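Local coordinates for FKBO (Streptomyces hygroscopicus, PDB 4BPS), which hydrolyses chorismate to a dihydroxycyclohexadiene carboxylic acid and pyruvate, a step in the biosynthesis of the immunosuppressants FK506 and FK520, at residues Lys297-Arg303 and Ala324-Ile330; Gly130-Leu134 and Ala195-Arg201. All blocks are in the same frame, centred on the assembly; numbering follows the deposited sequence.

Contact 1: Lys297-Arg303 and Ala324-Ile330; sequences KVYVRRR and ALLHTDI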
loop_
_atom_site.group_PDB
_atom_site.type_symbol
_atom_site.label_atom_id
_atom_site.label_comp_id
_atom_site.label_asym_id
_atom_site.label_seq_id
_atom_site.Cartn_x
_atom_site.Cartn_y
_atom_site.Cartn_z
ATOM N N LYS A 297 -3.606 6.274 -6.194
ATOM C CA LYS A 297 -4.780 6.367 -5.336
ATOM C C LYS A 297 -4.588 7.558 -4.415
ATOM O O LYS A 297 -3.512 7.717 -3.822
ATOM C CB LYS A 297 -5.011 5.078 -4.548
ATOM C CG LYS A 297 -5.475 3.947 -5.487
ATOM C CD LYS A 297 -4.880 2.597 -5.163
ATOM C CE LYS A 297 -5.279 2.149 -3.801
ATOM N NZ LYS A 297 -4.411 0.996 -3.335
ATOM N N VAL A 298 -5.629 8.375 -4.319
ATOM C CA VAL A 298 -5.615 9.600 -3.542
ATOM C C VAL A 298 -6.718 9.457 -2.481
ATOM O O VAL A 298 -7.898 9.425 -2.830
ATOM C CB VAL A 298 -5.857 10.833 -4.451
ATOM C CG1 VAL A 298 -5.865 12.110 -3.606
ATOM C CG2 VAL A 298 -4.796 10.915 -5.540
ATOM N N TYR A 299 -6.303 9.317 -1.225
ATOM C CA TYR A 299 -7.232 9.113 -0.129
ATOM C C TYR A 299 -7.539 10.448 0.498
ATOM O O TYR A 299 -6.606 11.207 0.800
ATOM C CB TYR A 299 -6.587 8.209 0.907
ATOM C CG TYR A 299 -6.045 6.893 0.384
ATOM C CD1 TYR A 299 -6.895 5.831 0.071
ATOM C CD2 TYR A 299 -4.667 6.680 0.247
ATOM C CE1 TYR A 299 -6.395 4.602 -0.355
ATOM C CE2 TYR A 299 -4.149 5.458 -0.177
ATOM C CZ TYR A 299 -5.028 4.417 -0.472
ATOM O OH TYR A 299 -4.576 3.183 -0.862
ATOM N N VAL A 300 -8.829 10.753 0.674
ATOM C CA VAL A 300 -9.252 12.068 1.145
ATOM C C VAL A 300 -10.236 11.894 2.284
ATOM O O VAL A 300 -11.250 11.194 2.150
ATOM C CB VAL A 300 -9.931 12.874 0.010
ATOM C CG1 VAL A 300 -10.304 14.260 0.483
ATOM C CG2 VAL A 300 -8.988 12.968 -1.224
ATOM N N ARG A 301 -9.945 12.536 3.419
ATOM C CA ARG A 301 -10.738 12.334 4.629
ATOM C C ARG A 301 -12.172 12.868 4.525
ATOM O O ARG A 301 -13.118 12.187 4.954
ATOM C CB ARG A 301 -10.023 12.988 5.818
ATOM C CG ARG A 301 -10.841 12.966 7.127
ATOM C CD ARG A 301 -10.033 13.529 8.289
ATOM N NE ARG A 301 -8.850 12.731 8.585
ATOM C CZ ARG A 301 -8.862 11.623 9.334
ATOM N NH1 ARG A 301 -9.981 11.193 9.915
ATOM N NH2 ARG A 301 -7.732 10.924 9.472
ATOM N N ARG A 302 -12.319 14.098 4.035
ATOM C CA ARG A 302 -13.627 14.761 3.986
ATOM C C ARG A 302 -14.222 14.775 2.588
ATOM O O ARG A 302 -13.543 15.137 1.623
ATOM C CB ARG A 302 -13.527 16.218 4.437
ATOM C CG ARG A 302 -12.940 16.401 5.826
ATOM C CD ARG A 302 -13.302 17.788 6.378
ATOM N NE ARG A 302 -12.916 18.854 5.451
ATOM C CZ ARG A 302 -13.254 20.139 5.572
ATOM N NH1 ARG A 302 -14.010 20.552 6.592
ATOM N NH2 ARG A 302 -12.853 21.029 4.647
ATOM N N ARG A 303 -15.495 14.388 2.461
ATOM C CA ARG A 303 -16.170 14.437 1.172
ATOM C C ARG A 303 -16.068 15.823 0.547
ATOM O O ARG A 303 -15.848 15.964 -0.647
ATOM C CB ARG A 303 -17.630 13.987 1.352
ATOM C CG ARG A 303 -18.559 14.217 0.192
ATOM C CD ARG A 303 -18.079 13.569 -1.054
ATOM N NE ARG A 303 -17.987 12.124 -0.911
ATOM C CZ ARG A 303 -17.403 11.340 -1.815
ATOM N NH1 ARG A 303 -16.845 11.880 -2.915
ATOM N NH2 ARG A 303 -17.389 10.012 -1.648
ATOM N N ALA A 324 -7.322 7.507 -8.970
ATOM C CA ALA A 324 -8.572 7.166 -8.301
ATOM C C ALA A 324 -8.624 7.860 -6.957
ATOM O O ALA A 324 -7.741 7.673 -6.116
ATOM C CB ALA A 324 -8.657 5.666 -8.086
ATOM N N LEU A 325 -9.670 8.653 -6.737
ATOM C CA LEU A 325 -9.881 9.297 -5.434
ATOM C C LEU A 325 -10.813 8.425 -4.600
ATOM O O LEU A 325 -11.807 7.914 -5.107
ATOM C CB LEU A 325 -10.449 10.714 -5.588
ATOM C CG LEU A 325 -9.388 11.828 -5.669
ATOM C CD1 LEU A 325 -8.597 11.720 -6.960
ATOM C CD2 LEU A 325 -10.006 13.205 -5.530
ATOM N N LEU A 326 -10.470 8.255 -3.327
ATOM C CA LEU A 326 -11.218 7.411 -2.396
ATOM C C LEU A 326 -11.469 8.221 -1.126
ATOM O O LEU A 326 -10.530 8.770 -0.554
ATOM C CB LEU A 326 -10.425 6.143 -2.082
ATOM C CG LEU A 326 -10.247 5.173 -3.268
ATOM C CD1 LEU A 326 -9.172 4.132 -2.945
ATOM C CD2 LEU A 326 -11.572 4.497 -3.618
ATOM N N HIS A 327 -12.723 8.248 -0.680
ATOM C CA HIS A 327 -13.126 8.993 0.493
ATOM C C HIS A 327 -12.970 8.099 1.716
ATOM O O HIS A 327 -13.800 7.187 1.911
ATOM C CB HIS A 327 -14.567 9.433 0.330
ATOM C CG HIS A 327 -15.105 10.112 1.531
ATOM N ND1 HIS A 327 -16.422 10.011 1.909
ATOM C CD2 HIS A 327 -14.484 10.870 2.469
ATOM C CE1 HIS A 327 -16.597 10.704 3.020
ATOM N NE2 HIS A 327 -15.438 11.229 3.383
ATOM N N THR A 328 -11.923 8.308 2.511
ATOM C CA THR A 328 -11.658 7.448 3.656
ATOM C C THR A 328 -10.647 8.140 4.581
ATOM O O THR A 328 -9.977 9.091 4.190
ATOM C CB THR A 328 -11.158 6.076 3.169
ATOM O OG1 THR A 328 -11.341 5.112 4.214
ATOM C CG2 THR A 328 -9.693 6.128 2.725
ATOM N N ASP A 329 -10.577 7.663 5.817
ATOM C CA ASP A 329 -9.718 8.270 6.828
ATOM C C ASP A 329 -8.241 7.906 6.669
ATOM O O ASP A 329 -7.885 6.923 6.002
ATOM C CB ASP A 329 -10.182 7.853 8.217
ATOM C CG ASP A 329 -11.486 8.531 8.659
ATOM O OD1 ASP A 329 -12.034 9.385 7.952
ATOM O OD2 ASP A 329 -11.936 8.254 9.775
ATOM N N ILE A 330 -7.395 8.743 7.283
ATOM C CA ILE A 330 -5.949 8.607 7.225
ATOM C C ILE A 330 -5.418 8.167 8.613
ATOM O O ILE A 330 -6.118 8.282 9.626
ATOM C CB ILE A 330 -5.294 9.963 6.817
ATOM C CG1 ILE A 330 -6.142 10.711 5.759
ATOM C CG2 ILE A 330 -3.818 9.761 6.376
ATOM C CD1 ILE A 330 -6.250 10.035 4.391
HETATM O O HOH W 1 -13.553 9.442 5.618
HETATM O O HOH W 2 -16.911 13.559 4.854
#
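Parallel strands 296-300 and 323-327, joined through helix 306-314 as a beta-alpha-beta unit, pair here, V298 and V300 bonding A324, L326 and T328; the axes of 297-300 and 324-327 come within 4.7 Å. V298 N gives to A324 O, L326 N to V298 O and V300 N to L326 O, all near 2.9 Å. The last bond, T328 N to V300 O, is more bent, its donor above the carbonyl plane, as the pairing ends. V298, V300 and L325 face the connecting helix, with L325 CD1 3.8 Å from V298 CB. Y299 and L326 run side by side on the other sheet face, where K297 NZ makes salt bridges to E74 and E340, and Y299 OH bonds E340. Beyond the strands, the R301 chain is extended to CD and then kinks at chi3 (-63°), which lays one guanidinium face over D329 and brings its edge to I330 O. NH2 bonds I330 O weakly; its stronger partner is N145. D329 OD1 and R301 NH1, 3.4 Å apart, form a salt bridge of charges alone, the oxygen lying well out of the guanidinium plane; a water links that oxygen to R301 O. The H327 ring, whose ND1 bonds T66, turns its edge to V300 O and R301 O, while R303 CB makes a CH-pi contact over one face, 4.1 Å from the ring centroid and 22° off its normal.

Contact 2: Gly130-Leu134 and Ala195-Arg201; sequences GYPLL and AARGGVR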
loop_
_atom_site.group_PDB
_atom_site.type_symbol
_atom_site.label_atom_id
_atom_site.label_comp_id
_atom_site.label_asym_id
_atom_site.label_seq_id
_atom_site.Cartn_x
_atom_site.Cartn_y
_atom_site.Cartn_z
ATOM N N GLY A 130 9.294 -19.350 -0.708
ATOM C CA GLY A 130 10.538 -18.922 -1.334
ATOM C C GLY A 130 10.463 -17.549 -1.992
ATOM O O GLY A 130 11.132 -17.341 -3.010
ATOM N N TYR A 131 9.722 -16.615 -1.390
ATOM C CA TYR A 131 9.610 -15.244 -1.876
ATOM C C TYR A 131 9.905 -14.294 -0.709
ATOM O O TYR A 131 9.039 -13.553 -0.258
ATOM C CB TYR A 131 8.229 -14.971 -2.505
ATOM C CG TYR A 131 7.951 -15.854 -3.689
ATOM C CD1 TYR A 131 7.581 -17.190 -3.514
ATOM C CD2 TYR A 131 8.084 -15.375 -4.990
ATOM C CE1 TYR A 131 7.359 -18.023 -4.595
ATOM C CE2 TYR A 131 7.884 -16.218 -6.085
ATOM C CZ TYR A 131 7.517 -17.535 -5.874
ATOM O OH TYR A 131 7.316 -18.375 -6.938
ATOM N N PRO A 132 11.149 -14.316 -0.203
ATOM C CA PRO A 132 11.410 -13.645 1.074
ATOM C C PRO A 132 11.473 -12.119 0.992
ATOM O O PRO A 132 11.437 -11.484 2.042
ATOM C CB PRO A 132 12.779 -14.203 1.481
ATOM C CG PRO A 132 13.434 -14.521 0.169
ATOM C CD PRO A 132 12.317 -15.080 -0.679
ATOM N N LEU A 133 11.607 -11.523 -0.188
ATOM C CA LEU A 133 11.797 -10.075 -0.286
ATOM C C LEU A 133 10.459 -9.402 -0.449
ATOM O O LEU A 133 9.895 -9.387 -1.541
ATOM C CB LEU A 133 12.707 -9.741 -1.459
ATOM C CG LEU A 133 14.110 -10.353 -1.417
ATOM C CD1 LEU A 133 14.911 -9.846 -2.627
ATOM C CD2 LEU A 133 14.863 -10.058 -0.133
ATOM N N LEU A 134 9.909 -8.850 0.629
ATOM C CA LEU A 134 8.670 -8.101 0.470
ATOM C C LEU A 134 8.926 -6.828 -0.338
ATOM O O LEU A 134 9.930 -6.152 -0.137
ATOM C CB LEU A 134 8.071 -7.723 1.826
ATOM C CG LEU A 134 7.432 -8.867 2.592
ATOM C CD1 LEU A 134 7.161 -8.409 4.027
ATOM C CD2 LEU A 134 6.111 -9.282 1.938
ATOM N N ALA A 195 5.690 -9.791 -3.118
ATOM C CA ALA A 195 6.990 -10.274 -2.674
ATOM C C ALA A 195 7.741 -10.870 -3.868
ATOM O O ALA A 195 7.138 -11.229 -4.889
ATOM C CB ALA A 195 6.844 -11.326 -1.585
ATOM N N ALA A 196 9.059 -10.968 -3.719
ATOM C CA ALA A 196 9.951 -11.456 -4.758
ATOM C C ALA A 196 10.754 -12.650 -4.282
ATOM O O ALA A 196 11.209 -12.712 -3.129
ATOM C CB ALA A 196 10.893 -10.337 -5.208
ATOM N N ARG A 197 10.989 -13.566 -5.226
ATOM C CA ARG A 197 11.855 -14.727 -5.024
ATOM C C ARG A 197 13.263 -14.296 -4.617
ATOM O O ARG A 197 13.906 -14.888 -3.742
ATOM C CB ARG A 197 11.926 -15.547 -6.309
ATOM C CG ARG A 197 12.972 -16.660 -6.260
ATOM C CD ARG A 197 13.036 -17.501 -7.523
ATOM N NE ARG A 197 13.284 -16.711 -8.722
ATOM C CZ ARG A 197 13.200 -17.173 -9.959
ATOM N NH1 ARG A 197 12.885 -18.445 -10.211
ATOM N NH2 ARG A 197 13.421 -16.327 -10.952
ATOM N N GLY A 198 13.765 -13.257 -5.260
ATOM C CA GLY A 198 15.106 -12.793 -4.999
ATOM C C GLY A 198 15.349 -11.541 -5.792
ATOM O O GLY A 198 14.430 -10.758 -6.057
ATOM N N GLY A 199 16.595 -11.324 -6.174
ATOM C CA GLY A 199 16.913 -10.161 -6.978
ATOM C C GLY A 199 16.950 -8.861 -6.202
ATOM O O GLY A 199 17.215 -8.830 -4.991
ATOM N N VAL A 200 16.693 -7.778 -6.915
ATOM C CA VAL A 200 16.902 -6.438 -6.403
ATOM C C VAL A 200 15.633 -5.930 -5.721
ATOM O O VAL A 200 14.563 -5.895 -6.345
ATOM C CB VAL A 200 17.248 -5.489 -7.563
ATOM C CG1 VAL A 200 17.501 -4.073 -7.042
ATOM C CG2 VAL A 200 18.452 -6.016 -8.343
ATOM N N ARG A 201 15.758 -5.527 -4.461
ATOM C CA ARG A 201 14.662 -4.921 -3.723
ATOM C C ARG A 201 15.326 -3.871 -2.847
ATOM O O ARG A 201 16.004 -4.194 -1.865
ATOM C CB ARG A 201 13.904 -5.966 -2.890
ATOM C CG ARG A 201 12.633 -5.438 -2.183
ATOM C CD ARG A 201 12.903 -4.640 -0.869
ATOM N NE ARG A 201 13.916 -5.218 0.050
ATOM C CZ ARG A 201 13.655 -6.180 0.933
ATOM N NH1 ARG A 201 12.395 -6.622 1.067
ATOM N NH2 ARG A 201 14.587 -6.652 1.789
HETATM O O HOH W 3 14.168 -17.672 -2.951
HETATM O O HOH W 4 11.285 -7.947 3.115
#
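R201 holds CG anti to its backbone N (chi1 -174°), then bends at chi2 (-79°) and chi3, a course that brings the guanidinium beside L133 and L134. NH1 reaches L134 O at 2.8 Å; the oxygen lies in the guanidinium plane and the donor on one of its lone pairs. L133 sends CD2 over one face of that guanidinium, 3.9 Å from NH2, with CD1 near the carbonyl oxygens of G198 and G199. A water accepts from both R201 NH1 and L134 N, two donors that cannot bond each other. Replacing R201 by alanine is likely to leave L134 O without its charged donor, take one partner from the water on L134 N and remove the flat group beside L133 CD2. The backbones meet as antiparallel neighbours, strand 133-142 beginning where strand 189-196 ends: L133 and A196 form a hydrogen-bonded pair, with A196 N to L133 O at 2.8 Å and L133 N to A196 O at 3.2 Å. L134 and A195 follow as a non-hydrogen-bonded pair, their side chains on the sheet face covered by helix 112-129. That helix closes in a Schellman motif with G130, of positive phi, as its C-prime residue. Y131 then packs CB 4.0 Å from A195 CB and brings CD2 to 3.4 Å from R197 N, while its hydroxyl bonds T95 O. A second water donates to G130 O and R197 O, spanning the two segments beside the CA-H...O contact from R197 CA to G130 O.

Overall arrangement
Contacts 1 and 2 lie on opposite sides of the chain's centre, with centres 31 Å apart and nearest atoms about 15 Å apart, so they do not touch. Along the sequence, contact 2 closes before contact 1 opens. Contact 1 belongs to the mixed sheet that holds 239-249 and 337-343, contact 2 to the sheet of 133-142 and 189-196, although 195-201 runs on into strand 201-204 of the former. The active site lies nearer contact 1: the I330 side chain is about 3 Å from that of E338, the proton acceptor, and about 5 Å from the bound 3-(2-carboxyethyl)benzoic acid. From contact 2, the L134 side chain is about 12 Å from this ligand and about 9 Å from that of substrate-binding R162.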